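Local coordinates for sulfate permease family protein (Vibrio cholerae, PDB 4DGH) that probably carries out anion transport across the membrane as a SulP-family permease, of which this chain is the STAS domain, at residues T65-L70 with V98-V103; V84-A89 with K104-Q109; N110-F115 with L119-T124; R40-G43 with T48-I51. All coordinates share one frame; numbering follows the deposited sequence.

Contact 1 of 4, residues T65-L70 with V98-V103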
# COMPACT_ATOMS: atom_id res chain seq x y z
N THR A 65 8.24 18.26 2.01
CA THR A 65 8.11 17.05 2.78
C THR A 65 8.76 15.85 2.05
O THR A 65 9.43 15.01 2.69
CB THR A 65 6.63 16.70 3.24
OG1 THR A 65 5.87 16.36 2.11
CG2 THR A 65 5.91 17.90 3.87
N GLY A 66 8.58 15.76 0.73
CA GLY A 66 9.18 14.62 0.03
C GLY A 66 10.68 14.91 -0.12
O GLY A 66 11.48 14.00 -0.14
N ILE A 67 11.08 16.16 -0.27
CA ILE A 67 12.53 16.47 -0.33
C ILE A 67 13.25 16.03 0.93
O ILE A 67 14.31 15.39 0.85
CB ILE A 67 12.77 17.97 -0.55
CG1 ILE A 67 12.43 18.20 -2.04
CG2 ILE A 67 14.23 18.35 -0.20
CD1 ILE A 67 13.49 17.72 -3.06
N GLN A 68 12.68 16.33 2.08
CA GLN A 68 13.35 15.97 3.33
C GLN A 68 13.31 14.45 3.55
O GLN A 68 14.25 13.88 4.09
CB GLN A 68 12.73 16.70 4.51
CG GLN A 68 13.13 18.17 4.50
CD GLN A 68 12.30 19.00 5.47
OE1 GLN A 68 11.15 19.37 5.15
NE2 GLN A 68 12.86 19.32 6.65
N THR A 69 12.26 13.80 3.09
CA THR A 69 12.20 12.33 3.12
C THR A 69 13.26 11.71 2.24
O THR A 69 13.94 10.75 2.64
CB THR A 69 10.77 11.89 2.75
OG1 THR A 69 9.91 12.48 3.71
CG2 THR A 69 10.57 10.38 2.86
N LEU A 70 13.38 12.21 0.99
CA LEU A 70 14.37 11.68 0.06
C LEU A 70 15.79 11.93 0.61
O LEU A 70 16.67 11.07 0.48
CB LEU A 70 14.21 12.29 -1.33
CG LEU A 70 15.21 11.96 -2.40
CD1 LEU A 70 15.21 10.45 -2.69
CD2 LEU A 70 14.89 12.62 -3.72
N VAL A 98 18.09 20.04 -7.71
CA VAL A 98 19.26 20.95 -7.69
C VAL A 98 19.03 21.99 -6.58
O VAL A 98 19.79 22.06 -5.61
CB VAL A 98 19.44 21.66 -9.05
CG1 VAL A 98 20.53 22.78 -8.94
CG2 VAL A 98 19.85 20.63 -10.11
N LYS A 99 17.91 22.69 -6.64
CA LYS A 99 17.65 23.76 -5.67
C LYS A 99 17.63 23.28 -4.22
O LYS A 99 18.04 24.02 -3.34
CB LYS A 99 16.32 24.49 -5.96
CG LYS A 99 16.08 24.94 -7.42
CD LYS A 99 14.98 26.02 -7.54
CE LYS A 99 13.72 25.75 -6.66
NZ LYS A 99 12.70 24.81 -7.23
N ALA A 100 17.16 22.05 -3.98
CA ALA A 100 17.08 21.51 -2.65
C ALA A 100 18.34 20.90 -2.10
O ALA A 100 18.38 20.59 -0.90
CB ALA A 100 15.95 20.49 -2.57
N GLY A 101 19.39 20.79 -2.91
CA GLY A 101 20.62 20.16 -2.46
C GLY A 101 20.67 18.63 -2.60
O GLY A 101 21.59 17.97 -2.05
N ILE A 102 19.71 18.02 -3.29
CA ILE A 102 19.78 16.54 -3.46
C ILE A 102 20.92 16.22 -4.43
O ILE A 102 21.67 15.25 -4.25
CB ILE A 102 18.44 15.93 -3.91
CG1 ILE A 102 17.32 16.19 -2.84
CG2 ILE A 102 18.59 14.43 -4.17
CD1 ILE A 102 17.69 15.65 -1.47
N VAL A 103 21.08 17.05 -5.45
CA VAL A 103 22.12 16.77 -6.46
C VAL A 103 23.49 16.86 -5.78
O VAL A 103 24.31 15.99 -5.97
CB VAL A 103 22.01 17.69 -7.69
CG1 VAL A 103 23.27 17.60 -8.58
CG2 VAL A 103 20.75 17.37 -8.48
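The alpha carbons of Ile-67 and Ala-100 lie 7.2 Å apart where helix 64-78 passes the turn between helices 91-99 and 102-106, close enough for short apolar side chains to fill the gap between backbones. Ile-67 does most of the work on its side. Its chi1 of -75° sets CG1 beside the backbone N and leaves CG2 trans to it; CG2 reaches the CB of Ala-100 at 3.6 Å, while the other branch curls round so that its CD1 meets the same methyl at 3.7 Å. The small alanine is thus gripped by both arms of one isoleucine, at the solvent-exposed border of an otherwise buried patch. CD1 of Ile-67 also touches Ile-102, whose CG1 lies 4.1 Å away. Ile-102 in turn offers its CG2 to CD2 of Leu-70, again at 4.1 Å, the two chains passing at a slant, as do those of Ile-67 and Ile-102. No hydrogen bond joins the segments. Met-62 and Leu-97 of the same chain extend the apolar patch, and on another side of helix 64-78 Thr-65 and Thr-69 pack against Met-42 and Val-41 of a second subunit. Gly-101, with phi of 86°, lets the chain turn here. It closes helix 91-99 in a Schellman motif and is the N-cap of helix 102-106, and this glycine turn packs on helix 64-78 in the STAS domain.

Contact 2 of 4, residues V84-A89 with K104-Q109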
# COMPACT_ATOMS: atom_id res chain seq x y z
N VAL A 84 24.67 6.15 -4.34
CA VAL A 84 23.32 6.31 -4.78
C VAL A 84 23.32 7.08 -6.08
O VAL A 84 23.97 8.17 -6.15
CB VAL A 84 22.46 7.01 -3.73
CG1 VAL A 84 21.03 7.27 -4.27
CG2 VAL A 84 22.52 6.27 -2.38
N LEU A 85 22.76 6.46 -7.14
CA LEU A 85 22.50 7.19 -8.37
C LEU A 85 20.99 7.53 -8.43
O LEU A 85 20.18 6.78 -7.90
CB LEU A 85 22.83 6.36 -9.62
CG LEU A 85 24.29 6.08 -10.05
CD1 LEU A 85 25.32 6.06 -8.95
CD2 LEU A 85 24.44 4.97 -11.06
N ILE A 86 20.65 8.61 -9.14
CA ILE A 86 19.28 8.96 -9.32
C ILE A 86 19.02 9.00 -10.83
O ILE A 86 19.86 9.55 -11.62
CB ILE A 86 19.08 10.33 -8.72
CG1 ILE A 86 19.13 10.26 -7.15
CG2 ILE A 86 17.79 10.95 -9.25
CD1 ILE A 86 19.05 11.68 -6.58
N SER A 87 17.88 8.46 -11.26
CA SER A 87 17.51 8.56 -12.69
C SER A 87 16.07 8.98 -12.85
O SER A 87 15.29 8.77 -11.98
CB SER A 87 17.70 7.22 -13.39
OG SER A 87 16.93 6.15 -12.81
N GLY A 88 15.75 9.54 -14.03
CA GLY A 88 14.39 9.70 -14.48
C GLY A 88 13.60 10.88 -13.92
O GLY A 88 12.40 10.96 -14.15
N ALA A 89 14.24 11.82 -13.19
CA ALA A 89 13.46 12.98 -12.66
C ALA A 89 12.85 13.74 -13.84
O ALA A 89 13.57 14.00 -14.80
CB ALA A 89 14.33 13.94 -11.83
N LYS A 104 23.68 17.89 -4.96
CA LYS A 104 24.87 18.03 -4.11
C LYS A 104 25.11 16.77 -3.37
O LYS A 104 26.20 16.23 -3.42
CB LYS A 104 24.73 19.19 -3.09
CG LYS A 104 25.93 19.29 -2.15
CD LYS A 104 25.59 20.05 -0.88
CE LYS A 104 26.83 20.15 -0.01
NZ LYS A 104 26.66 21.28 0.93
N LEU A 105 24.07 16.26 -2.71
CA LEU A 105 24.23 15.10 -1.86
C LEU A 105 24.72 13.90 -2.61
O LEU A 105 25.58 13.18 -2.13
CB LEU A 105 22.89 14.78 -1.23
CG LEU A 105 22.76 13.69 -0.20
CD1 LEU A 105 23.89 13.85 0.83
CD2 LEU A 105 21.33 13.81 0.38
N VAL A 106 24.16 13.62 -3.78
CA VAL A 106 24.59 12.41 -4.42
C VAL A 106 25.74 12.61 -5.40
O VAL A 106 26.42 11.66 -5.76
CB VAL A 106 23.49 11.66 -5.19
CG1 VAL A 106 22.32 11.18 -4.28
CG2 VAL A 106 23.03 12.51 -6.32
N GLY A 107 25.94 13.87 -5.82
CA GLY A 107 27.03 14.15 -6.76
C GLY A 107 26.42 14.35 -8.15
O GLY A 107 25.63 13.53 -8.60
N GLU A 108 26.73 15.47 -8.85
CA GLU A 108 26.17 15.73 -10.23
C GLU A 108 26.40 14.58 -11.16
O GLU A 108 25.55 14.30 -12.02
CB GLU A 108 26.83 16.95 -10.95
CG GLU A 108 27.01 18.07 -9.97
CD GLU A 108 27.83 19.27 -10.45
OE1 GLU A 108 28.64 19.14 -11.42
OE2 GLU A 108 27.62 20.35 -9.77
N GLN A 109 27.56 13.95 -11.03
CA GLN A 109 27.96 12.90 -11.98
C GLN A 109 27.09 11.60 -11.80
O GLN A 109 27.10 10.71 -12.65
CB GLN A 109 29.46 12.60 -11.86
CG GLN A 109 29.87 11.97 -10.51
CD GLN A 109 30.12 13.00 -9.35
OE1 GLN A 109 29.58 14.12 -9.32
NE2 GLN A 109 30.98 12.62 -8.43
O HOH W 1 25.69 8.87 -3.92
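Val-106, on the last turn of helix 102-106, leans its branched end onto the side of strand 83-87 between Val-84 and Ile-86. With chi1 at -62°, its CG1 stands trans to the carbonyl carbon and its CG2 takes the crowded position between N and C, so both methyls reach the strand. CG1 meets the CG1 of Val-84 at 4.1 Å and the CD1 of Ile-86 at 4.0 Å. CG2 joins in, 4.1 Å from that same Ile-86 CD1. The first bond of the Ile-86 side chain does not aim at the helix, but the extended chi2 of 175° brings CD1 to the valine. Each strand side chain crosses Val-106 at roughly a right angle, so methyl meets methyl with little overlap along the chains. The CB of Val-106 also lies 3.7 Å from the carbonyl oxygen of Val-84. A water accepts a hydrogen bond from Val-84 N, and gives a weak one to Val-106 O. Phe-77 and His-78 border Val-84. Gly-107, with positive phi, then takes the chain out of the helix. Helix 102-106 lies in the beta-alpha-beta crossover between the neighbouring parallel strands 83-87 and 111-112, and packs back on the first of them. Between the segments themselves there is no direct hydrogen bond, so the pairing of helix and strand rests on buried aliphatic packing, with a water linking the two backbones, one of its two bonds being weak.

Contact 3 of 4, residues N110-F115 with L119-T124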
# COMPACT_ATOMS: atom_id res chain seq x y z
N ASN A 110 26.33 11.54 -10.70
CA ASN A 110 25.51 10.38 -10.38
C ASN A 110 24.03 10.61 -10.63
O ASN A 110 23.21 9.80 -10.18
CB ASN A 110 25.78 10.04 -8.91
CG ASN A 110 27.22 9.60 -8.72
OD1 ASN A 110 27.80 8.91 -9.58
ND2 ASN A 110 27.81 10.01 -7.61
N VAL A 111 23.69 11.70 -11.33
CA VAL A 111 22.30 11.98 -11.67
C VAL A 111 22.10 11.82 -13.22
O VAL A 111 22.88 12.35 -13.99
CB VAL A 111 21.87 13.41 -11.21
CG1 VAL A 111 20.37 13.67 -11.55
CG2 VAL A 111 22.03 13.54 -9.71
N TYR A 112 21.13 11.01 -13.63
CA TYR A 112 20.95 10.61 -15.03
C TYR A 112 19.57 10.95 -15.50
O TYR A 112 18.61 10.71 -14.78
CB TYR A 112 21.19 9.09 -15.17
CG TYR A 112 22.62 8.70 -14.91
CD1 TYR A 112 23.56 8.74 -15.94
CD2 TYR A 112 23.09 8.44 -13.59
CE1 TYR A 112 24.89 8.43 -15.75
CE2 TYR A 112 24.42 8.10 -13.40
CZ TYR A 112 25.30 8.11 -14.48
OH TYR A 112 26.63 7.83 -14.29
N PRO A 113 19.45 11.51 -16.73
CA PRO A 113 18.12 11.78 -17.22
C PRO A 113 17.27 10.53 -17.38
O PRO A 113 16.07 10.61 -17.17
CB PRO A 113 18.37 12.46 -18.61
CG PRO A 113 19.73 13.02 -18.48
CD PRO A 113 20.52 12.03 -17.61
N VAL A 114 17.84 9.35 -17.71
CA VAL A 114 16.96 8.15 -17.85
C VAL A 114 17.65 6.94 -17.28
O VAL A 114 18.86 6.90 -17.14
CB VAL A 114 16.59 7.72 -19.33
CG1 VAL A 114 15.31 8.36 -19.81
CG2 VAL A 114 17.72 7.93 -20.30
N PHE A 115 16.84 5.96 -16.96
CA PHE A 115 17.29 4.86 -16.16
C PHE A 115 18.36 4.10 -16.92
O PHE A 115 19.29 3.69 -16.33
CB PHE A 115 16.06 3.99 -15.89
CG PHE A 115 16.41 2.69 -15.27
CD1 PHE A 115 17.03 2.65 -14.04
CD2 PHE A 115 16.17 1.53 -15.95
CE1 PHE A 115 17.36 1.44 -13.44
CE2 PHE A 115 16.52 0.30 -15.39
CZ PHE A 115 17.09 0.25 -14.12
N LEU A 119 21.89 2.71 -15.35
CA LEU A 119 22.15 1.26 -15.29
C LEU A 119 23.45 0.95 -16.03
O LEU A 119 24.31 0.22 -15.50
CB LEU A 119 20.95 0.46 -15.90
CG LEU A 119 21.18 -1.09 -16.10
CD1 LEU A 119 21.39 -1.62 -14.69
CD2 LEU A 119 19.92 -1.72 -16.65
N SER A 120 23.59 1.49 -17.23
CA SER A 120 24.84 1.39 -18.00
C SER A 120 26.06 1.89 -17.18
O SER A 120 27.11 1.18 -17.00
CB SER A 120 24.66 2.14 -19.36
OG SER A 120 25.95 2.31 -19.94
N ALA A 121 25.95 3.09 -16.62
CA ALA A 121 27.05 3.60 -15.79
C ALA A 121 27.37 2.72 -14.58
O ALA A 121 28.55 2.54 -14.23
CB ALA A 121 26.81 5.01 -15.33
N ALA A 122 26.35 2.17 -13.95
CA ALA A 122 26.60 1.37 -12.74
C ALA A 122 27.28 0.06 -13.11
O ALA A 122 28.25 -0.41 -12.44
CB ALA A 122 25.27 1.00 -12.05
N LEU A 123 26.78 -0.55 -14.17
CA LEU A 123 27.34 -1.88 -14.58
C LEU A 123 28.79 -1.67 -15.01
O LEU A 123 29.66 -2.51 -14.73
CB LEU A 123 26.55 -2.50 -15.71
CG LEU A 123 25.09 -2.92 -15.40
CD1 LEU A 123 24.33 -3.27 -16.70
CD2 LEU A 123 25.19 -4.09 -14.44
N THR A 124 29.07 -0.54 -15.64
CA THR A 124 30.46 -0.22 -16.02
C THR A 124 31.37 -0.00 -14.80
O THR A 124 32.52 -0.48 -14.78
CB THR A 124 30.47 1.05 -16.87
OG1 THR A 124 29.82 0.77 -18.11
CG2 THR A 124 31.94 1.54 -17.17
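Tyr-112 reaches from the short strand 111-112 to Ala-121 on helix 115-128, and its ring can be followed outward to that single methyl. The CB points toward the helix, and a chi1 of -67° sets CG trans to the carbonyl carbon, sending the ring across the gap. CE1 is the first ring atom to approach, 3.9 Å from the CB of Ala-121. CZ comes nearer, at 3.6 Å. The hydroxyl ends the run, with OH only 3.0 Å from the same CB, tighter than carbon and oxygen usually pack, so its exact value is doubtful. The methyl lies obliquely to the ring. A glycerol, probably from the crystallisation liquor, sits close to the tyrosine.

The second meeting point is the start of the helix. Leu-119 N donates to Phe-115 O over 2.9 Å, nearly straight along the carbonyl direction, an ordinary first-turn helical bond. The Phe-115 ring, its CG trans to the backbone N (chi1 170°), carries the CB of Leu-119 over one face toward the rim, and CE2 touches the leucine CD2 at 4.2 Å. Arg-55, a residue of the potassium site, makes a cation-pi contact with this same ring.

Helix 115-128 thus follows strand 111-112, an edge strand within this chain, after a two-residue turn, and folds back beside it. Leu-119 packs on Met-5 of helix 3-11 and Leu-21 of strand 21-25, while Tyr-112 rests on Leu-85 of the neighbouring strand 83-87.

Contact 4 of 4, residues R40-G43 with T48-I51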
# COMPACT_ATOMS: atom_id res chain seq x y z
N ARG A 40 14.31 0.98 6.19
CA ARG A 40 14.36 -0.08 7.20
C ARG A 40 15.01 -1.35 6.70
O ARG A 40 15.87 -1.87 7.33
CB ARG A 40 12.97 -0.29 7.83
CG ARG A 40 12.85 -1.42 8.87
CD ARG A 40 11.53 -1.37 9.68
NE ARG A 40 10.31 -1.27 8.86
CZ ARG A 40 9.58 -0.15 8.72
NH1 ARG A 40 9.95 0.98 9.37
NH2 ARG A 40 8.50 -0.14 7.92
N VAL A 41 14.70 -1.78 5.50
CA VAL A 41 15.27 -2.99 4.93
C VAL A 41 16.79 -2.82 4.76
O VAL A 41 17.57 -3.70 5.11
CB VAL A 41 14.71 -3.22 3.52
CG1 VAL A 41 15.50 -4.34 2.83
CG2 VAL A 41 13.23 -3.60 3.56
N MSE A 42 17.18 -1.68 4.22
CA MSE A 42 18.60 -1.48 3.91
C MSE A 42 19.40 -1.47 5.21
O MSE A 42 20.58 -1.85 5.25
CB MSE A 42 18.76 -0.15 3.15
CG MSE A 42 20.15 -0.09 2.54
SE MSE A 42 20.19 -1.35 1.00
CE MSE A 42 19.66 -0.43 -0.65
N GLY A 43 18.78 -0.96 6.26
CA GLY A 43 19.41 -0.95 7.61
C GLY A 43 19.50 -2.31 8.26
O GLY A 43 20.42 -2.57 9.08
N THR A 48 24.89 -5.30 1.94
CA THR A 48 24.38 -4.18 1.15
C THR A 48 24.99 -4.12 -0.25
O THR A 48 26.12 -4.54 -0.50
CB THR A 48 24.50 -2.82 1.91
OG1 THR A 48 25.87 -2.59 2.30
CG2 THR A 48 23.59 -2.83 3.19
N PRO A 49 24.22 -3.54 -1.21
CA PRO A 49 24.78 -3.42 -2.55
C PRO A 49 25.89 -2.33 -2.53
O PRO A 49 25.91 -1.53 -1.62
CB PRO A 49 23.54 -2.92 -3.39
CG PRO A 49 22.64 -2.22 -2.40
CD PRO A 49 22.94 -2.83 -1.02
N GLN A 50 26.81 -2.36 -3.50
CA GLN A 50 27.76 -1.26 -3.78
C GLN A 50 27.04 0.04 -4.30
O GLN A 50 27.40 1.17 -3.91
CB GLN A 50 28.88 -1.76 -4.75
CG GLN A 50 29.89 -0.69 -5.24
CD GLN A 50 30.84 -1.11 -6.40
OE1 GLN A 50 31.04 -2.30 -6.68
NE2 GLN A 50 31.39 -0.13 -7.08
N ILE A 51 26.07 -0.13 -5.19
CA ILE A 51 25.37 0.93 -5.90
C ILE A 51 23.86 0.72 -5.82
O ILE A 51 23.34 -0.43 -6.02
CB ILE A 51 25.78 1.02 -7.39
CG1 ILE A 51 27.35 1.20 -7.49
CG2 ILE A 51 25.02 2.14 -8.14
CD1 ILE A 51 27.90 1.24 -8.92
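Met-42 and Thr-48 bring their alpha carbons to 7.0 Å, as the last turn of helix 32-44 is approached by the irregular 48-51 segment leading into strand 51-55. Met-42 is a selenomethionine here, and its side chain makes the main contact. Its CG is trans to the backbone N (chi1 -167°), but the chain then bends at both of the next torsions, bringing the selenium and the methyl up to the CD and CG atoms at the end of Pro-49. SE meets CD of the proline at 3.7 Å, and CE lies 3.9 Å from its CG. The proline therefore takes the end of the methionine along its CD and CG rather than at one point. Thr-48 contributes a methyl. With chi1 at 57°, its OG1 sits between N and C, which leaves CG2 trans to the carbonyl carbon and 3.8 Å from Met-42 O. The same CG2 is 4.3 Å from SE, so it lies near both the carbonyl of Met-42 and its selenium.

Around the pair, Ile-82 touches both Met-42 and Thr-48, and Arg-80 NH1 gives a weak hydrogen bond to Met-42 O. Met-42 also packs on Thr-65, and Pro-49 on Ile-64, of a neighbouring subunit.

The contact belongs to the connection from helix 32-44 into strand 51-55 of the parallel sheet. No hydrogen bond links the two segments. The end of the methionine, here carrying selenium in place of sulfur, and aliphatic carbons do the joining, so the loop is held to the helix by shape and dispersion, within a surface that is shared with a neighbouring subunit.

From the N terminus, contact 4 closes first, folding the linker after helix 32-44 back onto that helix as the chain enters strand 51-55. Contacts 1 and 2 then cross, their segments alternating along the chain: 65-70 reaches forward to 98-103, and 84-89 to 104-109, so that helix 102-106 serves both, with Ile-102 touching Ile-86. Contact 3 comes last, in series, closing the short turn from strand 111-112 to helix 115-128. Contacts 2 and 3 meet through the pairing of strands 83-87 and 111-112 in the parallel sheet. Ile-51 joins contact 4 to both, packing on Leu-85 and near Ala-122.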